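Local coordinates for protein transcriptional regulator (Vibrio vulnificus, PDB 4IVN) that probably represses transcription of the sialic acid catabolism (nan) operon as a DNA-binding regulator and binds N-acetylmannosamine 6-phosphate in its SIS domain, at residues A[118-123]-A[219-224]; A[175-180]-A[203-208]. All coordinates share one frame; numbering follows the deposited sequence.

Contact 1 (A[118-123]-A[219-224])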
ATOM      1  N   ALA A 118      10.308 -16.797 -10.745  1.00 36.70           N
ATOM      2  CA  ALA A 118      10.314 -17.015 -12.239  1.00 34.99           C
ATOM      3  C   ALA A 118       9.095 -17.821 -12.691  1.00 35.57           C
ATOM      4  O   ALA A 118       8.424 -17.461 -13.672  1.00 32.87           O
ATOM      5  CB  ALA A 118      11.631 -17.647 -12.723  1.00 40.99           C
ATOM      6  N   ARG A 119       8.763 -18.875 -11.929  1.00 33.64           N
ATOM      7  CA  ARG A 119       7.578 -19.571 -12.241  1.00 36.08           C
ATOM      8  C   ARG A 119       6.301 -18.735 -12.136  1.00 33.17           C
ATOM      9  O   ARG A 119       5.404 -18.890 -12.959  1.00 31.95           O
ATOM     10  CB  ARG A 119       7.448 -20.797 -11.365  1.00 40.56           C
ATOM     11  CG  ARG A 119       8.255 -21.919 -11.935  1.00 39.12           C
ATOM     12  CD  ARG A 119       7.737 -23.205 -11.323  1.00 43.00           C
ATOM     13  NE  ARG A 119       7.613 -23.113  -9.839  1.00 39.39           N
ATOM     14  CZ  ARG A 119       8.601 -23.266  -8.984  1.00 36.71           C
ATOM     15  NH1 ARG A 119       9.867 -23.494  -9.416  1.00 38.98           N
ATOM     16  NH2 ARG A 119       8.337 -23.188  -7.690  1.00 36.03           N
ATOM     17  N   ILE A 120       6.210 -17.897 -11.094  1.00 32.10           N
ATOM     18  CA  ILE A 120       5.006 -17.077 -10.886  1.00 32.96           C
ATOM     19  C   ILE A 120       4.839 -16.062 -12.070  1.00 33.48           C
ATOM     20  O   ILE A 120       3.745 -15.829 -12.582  1.00 31.27           O
ATOM     21  CB  ILE A 120       5.071 -16.359  -9.505  1.00 32.22           C
ATOM     22  CG1 ILE A 120       5.070 -17.435  -8.381  1.00 35.60           C
ATOM     23  CG2 ILE A 120       3.921 -15.359  -9.381  1.00 34.50           C
ATOM     24  CD1 ILE A 120       5.350 -16.907  -6.966  1.00 29.54           C
ATOM     25  N   VAL A 121       5.936 -15.465 -12.490  1.00 32.18           N
ATOM     26  CA  VAL A 121       5.935 -14.593 -13.677  1.00 31.34           C
ATOM     27  C   VAL A 121       5.334 -15.233 -14.881  1.00 30.32           C
ATOM     28  O   VAL A 121       4.472 -14.629 -15.561  1.00 31.39           O
ATOM     29  CB  VAL A 121       7.352 -14.240 -14.086  1.00 33.75           C
ATOM     30  CG1 VAL A 121       7.321 -13.547 -15.491  1.00 30.53           C
ATOM     31  CG2 VAL A 121       8.002 -13.335 -12.996  1.00 36.71           C
ATOM     32  N   GLU A 122       5.716 -16.496 -15.140  1.00 32.23           N
ATOM     33  CA  GLU A 122       5.193 -17.190 -16.295  1.00 34.78           C
ATOM     34  C   GLU A 122       3.703 -17.456 -16.169  1.00 33.87           C
ATOM     35  O   GLU A 122       2.962 -17.259 -17.116  1.00 31.48           O
ATOM     36  CB  GLU A 122       5.969 -18.522 -16.443  1.00 44.09           C
ATOM     37  CG  GLU A 122       6.130 -19.057 -17.841  1.00 49.83           C
ATOM     38  CD  GLU A 122       6.346 -17.976 -18.873  1.00 58.44           C
ATOM     39  OE1 GLU A 122       7.177 -17.032 -18.642  1.00 47.68           O
ATOM     40  OE2 GLU A 122       5.643 -18.090 -19.934  1.00 67.06           O
ATOM     41  N   ARG A 123       3.259 -17.879 -14.989  1.00 35.91           N
ATOM     42  CA  ARG A 123       1.788 -18.005 -14.731  1.00 35.90           C
ATOM     43  C   ARG A 123       1.003 -16.709 -15.020  1.00 34.25           C
ATOM     44  O   ARG A 123      -0.026 -16.737 -15.684  1.00 37.66           O
ATOM     45  CB  ARG A 123       1.591 -18.481 -13.312  1.00 34.52           C
ATOM     46  CG  ARG A 123       2.157 -19.928 -13.182  1.00 37.48           C
ATOM     47  CD  ARG A 123       1.578 -20.699 -12.016  1.00 45.89           C
ATOM     48  NE  ARG A 123       2.217 -22.014 -11.761  1.00 46.24           N
ATOM     49  CZ  ARG A 123       1.725 -23.187 -12.162  1.00 53.34           C
ATOM     50  NH1 ARG A 123       0.615 -23.246 -12.916  1.00 41.17           N
ATOM     51  NH2 ARG A 123       2.346 -24.318 -11.789  1.00 53.51           N
ATOM     52  N   SER A 219      -1.868 -23.647  -2.007  1.00 37.47           N
ATOM     53  CA  SER A 219      -1.110 -22.681  -2.840  1.00 37.09           C
ATOM     54  C   SER A 219      -0.295 -23.418  -3.866  1.00 38.91           C
ATOM     55  O   SER A 219       0.369 -24.418  -3.507  1.00 38.48           O
ATOM     56  CB  SER A 219      -0.146 -21.867  -1.966  1.00 36.22           C
ATOM     57  OG  SER A 219      -0.867 -21.072  -1.053  1.00 37.53           O
ATOM     58  N   THR A 220      -0.390 -23.013  -5.132  1.00 38.05           N
ATOM     59  CA  THR A 220       0.435 -23.593  -6.201  1.00 38.09           C
ATOM     60  C   THR A 220       1.859 -23.063  -6.015  1.00 39.19           C
ATOM     61  O   THR A 220       2.809 -23.763  -6.279  1.00 35.37           O
ATOM     62  CB  THR A 220      -0.132 -23.295  -7.620  1.00 34.27           C
ATOM     63  OG1 THR A 220      -1.537 -23.605  -7.645  1.00 37.58           O
ATOM     64  CG2 THR A 220       0.495 -24.134  -8.748  1.00 38.08           C
ATOM     65  N   GLU A 221       1.987 -21.774  -5.682  1.00 34.90           N
ATOM     66  CA  GLU A 221       3.247 -21.126  -5.426  1.00 31.87           C
ATOM     67  C   GLU A 221       3.115 -20.172  -4.222  1.00 35.52           C
ATOM     68  O   GLU A 221       1.997 -19.754  -3.904  1.00 33.00           O
ATOM     69  CB  GLU A 221       3.641 -20.233  -6.626  1.00 31.94           C
ATOM     70  CG  GLU A 221       3.590 -20.898  -8.030  1.00 36.88           C
ATOM     71  CD  GLU A 221       4.738 -21.884  -8.378  1.00 46.37           C
ATOM     72  OE1 GLU A 221       5.678 -22.040  -7.535  1.00 41.04           O
ATOM     73  OE2 GLU A 221       4.705 -22.484  -9.540  1.00 47.92           O
ATOM     74  N   MET A 222       4.222 -19.752  -3.611  1.00 32.33           N
ATOM     75  CA  MET A 222       4.122 -18.779  -2.512  1.00 40.30           C
ATOM     76  C   MET A 222       5.277 -17.793  -2.637  1.00 40.55           C
ATOM     77  O   MET A 222       6.362 -18.189  -2.993  1.00 41.03           O
ATOM     78  CB  MET A 222       4.363 -19.471  -1.158  1.00 44.61           C
ATOM     79  CG  MET A 222       3.135 -19.972  -0.424  1.00 54.18           C
ATOM     80  SD  MET A 222       3.242 -19.620   1.375  1.00 54.83           S
ATOM     81  CE  MET A 222       1.516 -19.865   1.819  1.00 49.94           C
ATOM     82  N   LEU A 223       5.053 -16.534  -2.309  1.00 37.67           N
ATOM     83  CA  LEU A 223       6.190 -15.598  -2.153  1.00 40.48           C
ATOM     84  C   LEU A 223       6.004 -15.137  -0.720  1.00 38.74           C
ATOM     85  O   LEU A 223       4.894 -14.926  -0.319  1.00 34.30           O
ATOM     86  CB  LEU A 223       6.116 -14.435  -3.123  1.00 42.92           C
ATOM     87  CG  LEU A 223       6.439 -14.725  -4.591  1.00 45.92           C
ATOM     88  CD1 LEU A 223       6.526 -13.443  -5.393  1.00 38.40           C
ATOM     89  CD2 LEU A 223       7.712 -15.564  -4.748  1.00 47.31           C
ATOM     90  N   VAL A 224       7.090 -15.102   0.039  1.00 35.69           N
ATOM     91  CA  VAL A 224       7.064 -14.828   1.468  1.00 33.42           C
ATOM     92  C   VAL A 224       7.819 -13.563   1.781  1.00 34.94           C
ATOM     93  O   VAL A 224       8.985 -13.465   1.518  1.00 34.78           O
ATOM     94  CB  VAL A 224       7.658 -16.048   2.230  1.00 38.13           C
ATOM     95  CG1 VAL A 224       7.844 -15.735   3.736  1.00 34.99           C
ATOM     96  CG2 VAL A 224       6.754 -17.266   1.973  1.00 32.84           C
TER
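The guanidinium of Arg119 meets the carboxylate of Glu221 at its edge, and the guanidinium of Arg123 has the same carboxylate at its edge while CG2 of Thr220 lies over one of its faces, 3.5 Å from the plane and displaced from the centre of the group. Two arginines one turn apart on helix 114-126 and a glutamate on strand 221-224, an outer strand of the parallel SIS-domain sheet, thus form a salt-bridge network. Arg119 takes the acid side-on with two nitrogens: NE reaches OE2 of Glu221 at 3.0 Å, and NH2 reaches OE1 of Glu221 at 2.9 Å on its syn lone pair. The two flat groups are 33° apart, so the pairing is twisted rather than coplanar. A bend in the arginine at chi3 (-49°) turns NE toward the acid, and the glutamate is itself bent at chi2. Arg123 adds a weak bond from NE to Glu221 OE2 at 3.4 Å, its plane turned 49° from the carboxylate. OE2 is therefore shared by both arginines, and the two positive charges would be expected to favour the ionised acid. The hydroxyl of Thr220 is engaged elsewhere, with the backbone N of Val204.

Beside this polar cluster, toward Leu223, the contact becomes apolar. Ile120 and Glu221 run past one another in opposite senses, with CG1 of Ile120 against CB of Glu221 at 3.6 Å. Further along the strand, the ends of Ile120 and Leu223 meet tip to tip; Leu250 and Leu246 of helix 237-257 touch Ile120 and Leu223 respectively, joining the helix layer to the sheet. The packing is tight at the end of the isoleucine, where CD1 of Ile120 approaches CG of Leu223 to 3.4 Å.

Contact 2 (A[175-180]-A[203-208])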
ATOM      1  N   GLY A 175      -7.336 -20.773 -17.680  1.00 33.94           N
ATOM      2  CA  GLY A 175      -6.915 -19.458 -18.087  1.00 33.92           C
ATOM      3  C   GLY A 175      -7.024 -18.476 -16.891  1.00 33.10           C
ATOM      4  O   GLY A 175      -6.509 -17.356 -16.944  1.00 35.80           O
ATOM      5  N   ASP A 176      -7.717 -18.873 -15.822  1.00 31.91           N
ATOM      6  CA  ASP A 176      -7.749 -17.952 -14.608  1.00 31.95           C
ATOM      7  C   ASP A 176      -6.471 -18.198 -13.760  1.00 30.53           C
ATOM      8  O   ASP A 176      -5.935 -19.295 -13.779  1.00 29.53           O
ATOM      9  CB  ASP A 176      -8.970 -18.244 -13.695  1.00 32.11           C
ATOM     10  CG  ASP A 176     -10.267 -17.997 -14.385  1.00 33.32           C
ATOM     11  OD1 ASP A 176     -10.211 -17.250 -15.400  1.00 34.73           O
ATOM     12  OD2 ASP A 176     -11.354 -18.479 -13.905  1.00 33.56           O
ATOM     13  N   LEU A 177      -6.097 -17.242 -12.905  1.00 31.24           N
ATOM     14  CA  LEU A 177      -5.037 -17.402 -11.906  1.00 30.24           C
ATOM     15  C   LEU A 177      -5.501 -16.569 -10.671  1.00 29.01           C
ATOM     16  O   LEU A 177      -6.068 -15.472 -10.817  1.00 29.60           O
ATOM     17  CB  LEU A 177      -3.757 -16.719 -12.406  1.00 29.50           C
ATOM     18  CG  LEU A 177      -2.556 -16.412 -11.449  1.00 33.30           C
ATOM     19  CD1 LEU A 177      -1.958 -17.768 -11.103  1.00 35.45           C
ATOM     20  CD2 LEU A 177      -1.420 -15.648 -12.125  1.00 37.01           C
ATOM     21  N   TRP A 178      -5.273 -17.091  -9.465  1.00 26.46           N
ATOM     22  CA  TRP A 178      -5.672 -16.375  -8.206  1.00 26.60           C
ATOM     23  C   TRP A 178      -4.489 -16.025  -7.356  1.00 29.07           C
ATOM     24  O   TRP A 178      -3.589 -16.835  -7.207  1.00 33.68           O
ATOM     25  CB  TRP A 178      -6.559 -17.234  -7.357  1.00 26.77           C
ATOM     26  CG  TRP A 178      -7.854 -17.372  -8.070  1.00 29.00           C
ATOM     27  CD1 TRP A 178      -8.201 -18.283  -9.084  1.00 31.36           C
ATOM     28  CD2 TRP A 178      -8.965 -16.528  -7.898  1.00 27.71           C
ATOM     29  NE1 TRP A 178      -9.472 -18.035  -9.529  1.00 32.60           N
ATOM     30  CE2 TRP A 178      -9.994 -16.985  -8.848  1.00 30.22           C
ATOM     31  CE3 TRP A 178      -9.260 -15.472  -7.002  1.00 29.02           C
ATOM     32  CZ2 TRP A 178     -11.263 -16.396  -8.905  1.00 29.73           C
ATOM     33  CZ3 TRP A 178     -10.527 -14.872  -7.085  1.00 27.38           C
ATOM     34  CH2 TRP A 178     -11.518 -15.350  -8.003  1.00 29.10           C
ATOM     35  N   PHE A 179      -4.506 -14.825  -6.761  1.00 28.31           N
ATOM     36  CA  PHE A 179      -3.556 -14.482  -5.722  1.00 27.50           C
ATOM     37  C   PHE A 179      -4.288 -14.360  -4.371  1.00 31.84           C
ATOM     38  O   PHE A 179      -5.331 -13.689  -4.266  1.00 29.64           O
ATOM     39  CB  PHE A 179      -2.991 -13.133  -6.057  1.00 30.14           C
ATOM     40  CG  PHE A 179      -1.866 -13.219  -7.064  1.00 28.88           C
ATOM     41  CD1 PHE A 179      -2.158 -13.171  -8.411  1.00 28.44           C
ATOM     42  CD2 PHE A 179      -0.548 -13.387  -6.664  1.00 29.14           C
ATOM     43  CE1 PHE A 179      -1.156 -13.220  -9.373  1.00 28.30           C
ATOM     44  CE2 PHE A 179       0.456 -13.467  -7.634  1.00 28.55           C
ATOM     45  CZ  PHE A 179       0.146 -13.456  -8.961  1.00 29.33           C
ATOM     46  N   ALA A 180      -3.785 -15.035  -3.360  1.00 29.80           N
ATOM     47  CA  ALA A 180      -4.394 -15.012  -2.006  1.00 28.67           C
ATOM     48  C   ALA A 180      -3.401 -14.180  -1.233  1.00 29.85           C
ATOM     49  O   ALA A 180      -2.276 -14.621  -1.063  1.00 29.17           O
ATOM     50  CB  ALA A 180      -4.496 -16.483  -1.417  1.00 24.90           C
ATOM     51  N   PRO A 203      -4.496 -22.444 -10.759  1.00 36.85           N
ATOM     52  CA  PRO A 203      -3.386 -22.043  -9.916  1.00 32.80           C
ATOM     53  C   PRO A 203      -3.684 -20.917  -8.899  1.00 34.34           C
ATOM     54  O   PRO A 203      -4.450 -19.950  -9.181  1.00 29.30           O
ATOM     55  CB  PRO A 203      -2.288 -21.547 -10.919  1.00 36.68           C
ATOM     56  CG  PRO A 203      -3.116 -21.116 -12.120  1.00 41.83           C
ATOM     57  CD  PRO A 203      -4.245 -22.139 -12.183  1.00 41.64           C
ATOM     58  N   VAL A 204      -3.084 -21.058  -7.721  1.00 28.37           N
ATOM     59  CA  VAL A 204      -3.267 -20.076  -6.641  1.00 28.92           C
ATOM     60  C   VAL A 204      -1.902 -19.701  -6.205  1.00 29.16           C
ATOM     61  O   VAL A 204      -1.147 -20.611  -5.845  1.00 29.73           O
ATOM     62  CB  VAL A 204      -4.060 -20.686  -5.447  1.00 30.57           C
ATOM     63  CG1 VAL A 204      -4.143 -19.708  -4.236  1.00 29.25           C
ATOM     64  CG2 VAL A 204      -5.465 -21.126  -5.875  1.00 28.94           C
ATOM     65  N   VAL A 205      -1.595 -18.419  -6.146  1.00 28.03           N
ATOM     66  CA  VAL A 205      -0.253 -17.940  -5.674  1.00 27.42           C
ATOM     67  C   VAL A 205      -0.522 -17.176  -4.351  1.00 31.77           C
ATOM     68  O   VAL A 205      -1.342 -16.265  -4.331  1.00 33.42           O
ATOM     69  CB  VAL A 205       0.380 -16.936  -6.678  1.00 27.23           C
ATOM     70  CG1 VAL A 205       1.702 -16.314  -6.151  1.00 28.33           C
ATOM     71  CG2 VAL A 205       0.699 -17.677  -8.015  1.00 31.16           C
ATOM     72  N   SER A 206       0.164 -17.526  -3.277  1.00 32.33           N
ATOM     73  CA  SER A 206      -0.054 -16.828  -2.013  1.00 34.46           C
ATOM     74  C   SER A 206       1.041 -15.823  -1.786  1.00 35.82           C
ATOM     75  O   SER A 206       2.218 -16.130  -2.021  1.00 29.64           O
ATOM     76  CB  SER A 206      -0.020 -17.825  -0.863  1.00 34.89           C
ATOM     77  OG  SER A 206      -1.243 -18.489  -0.973  1.00 42.02           O
ATOM     78  N   LEU A 207       0.636 -14.650  -1.301  1.00 31.44           N
ATOM     79  CA  LEU A 207       1.611 -13.645  -0.889  1.00 32.99           C
ATOM     80  C   LEU A 207       1.485 -13.418   0.589  1.00 33.08           C
ATOM     81  O   LEU A 207       0.499 -12.826   1.005  1.00 31.37           O
ATOM     82  CB  LEU A 207       1.334 -12.343  -1.572  1.00 33.46           C
ATOM     83  CG  LEU A 207       1.394 -12.274  -3.096  1.00 36.75           C
ATOM     84  CD1 LEU A 207       1.355 -10.804  -3.541  1.00 37.87           C
ATOM     85  CD2 LEU A 207       2.688 -12.926  -3.653  1.00 36.79           C
ATOM     86  N   THR A 208       2.453 -13.891   1.410  1.00 33.65           N
ATOM     87  CA  THR A 208       2.229 -13.917   2.889  1.00 32.07           C
ATOM     88  C   THR A 208       3.509 -13.446   3.533  1.00 32.35           C
ATOM     89  O   THR A 208       4.448 -13.027   2.839  1.00 31.69           O
ATOM     90  CB  THR A 208       2.095 -15.387   3.407  1.00 39.50           C
ATOM     91  OG1 THR A 208       3.391 -16.023   3.227  1.00 38.53           O
ATOM     92  CG2 THR A 208       1.156 -16.101   2.581  1.00 38.41           C
TER
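A chi1 of -82° sets CG of Phe179 anti to the carbonyl carbon, and the ring beyond it lies alongside Val205, whose CG1 is anti to its own backbone N (chi1 174°). The two side chains run in the same direction, and CE2 of Phe179 comes within 3.4 Å of CG1 of Val205. Strands 176-181 and 204-208 are parallel neighbours in the SIS-domain sheet, joined through helix 188-199 as a beta-alpha-beta unit. Four backbone hydrogen bonds hold them together: Trp178 N to Pro203 O, Val205 N to Trp178 O at 2.8 Å, Ala180 N to Val205 O, and Leu207 N to Ala180 O.

On the face of Phe179 and Val205, CD1 of Leu177 meets CG of Pro203 at 3.7 Å, the two side chains crossing at about a right angle; Val124 and Ile120 of helix 114-126 cover this side. Trp178, Val204 and Ala180 occupy the other face, against helix 188-199. There CB of Ala180 lies 3.8 Å from OG of Ser206, a hydroxyl whose polar partner is Ser219. The chemistry is thus divided: peptide groups bind the strands to each other, while largely apolar side chains fit both faces to the flanking helices.

Strand 204-208 joins the two contacts: it pairs with strand 176-181 in contact 2 and neighbours strand 221-224 of contact 1 in the same sheet. The contact centres are about 8 Å apart. Between them OG of Ser219 lies 2.6 Å from OG of Ser206 and N of Thr220 lies 2.6 Å from O of Val204, both probable hydrogen bonds, and CE of Met222 packs on CB of Ser206 at 3.7 Å. Helix 114-126 spans both, with Arg123 touching Pro203. The side chain of Ala180 is about 9 Å from a bound N-acetylmannosamine 6-phosphate and that of Met222 about 11 Å; strand 176-181 leads into Ser182, Ser183 and Ser184 of the ligand pocket.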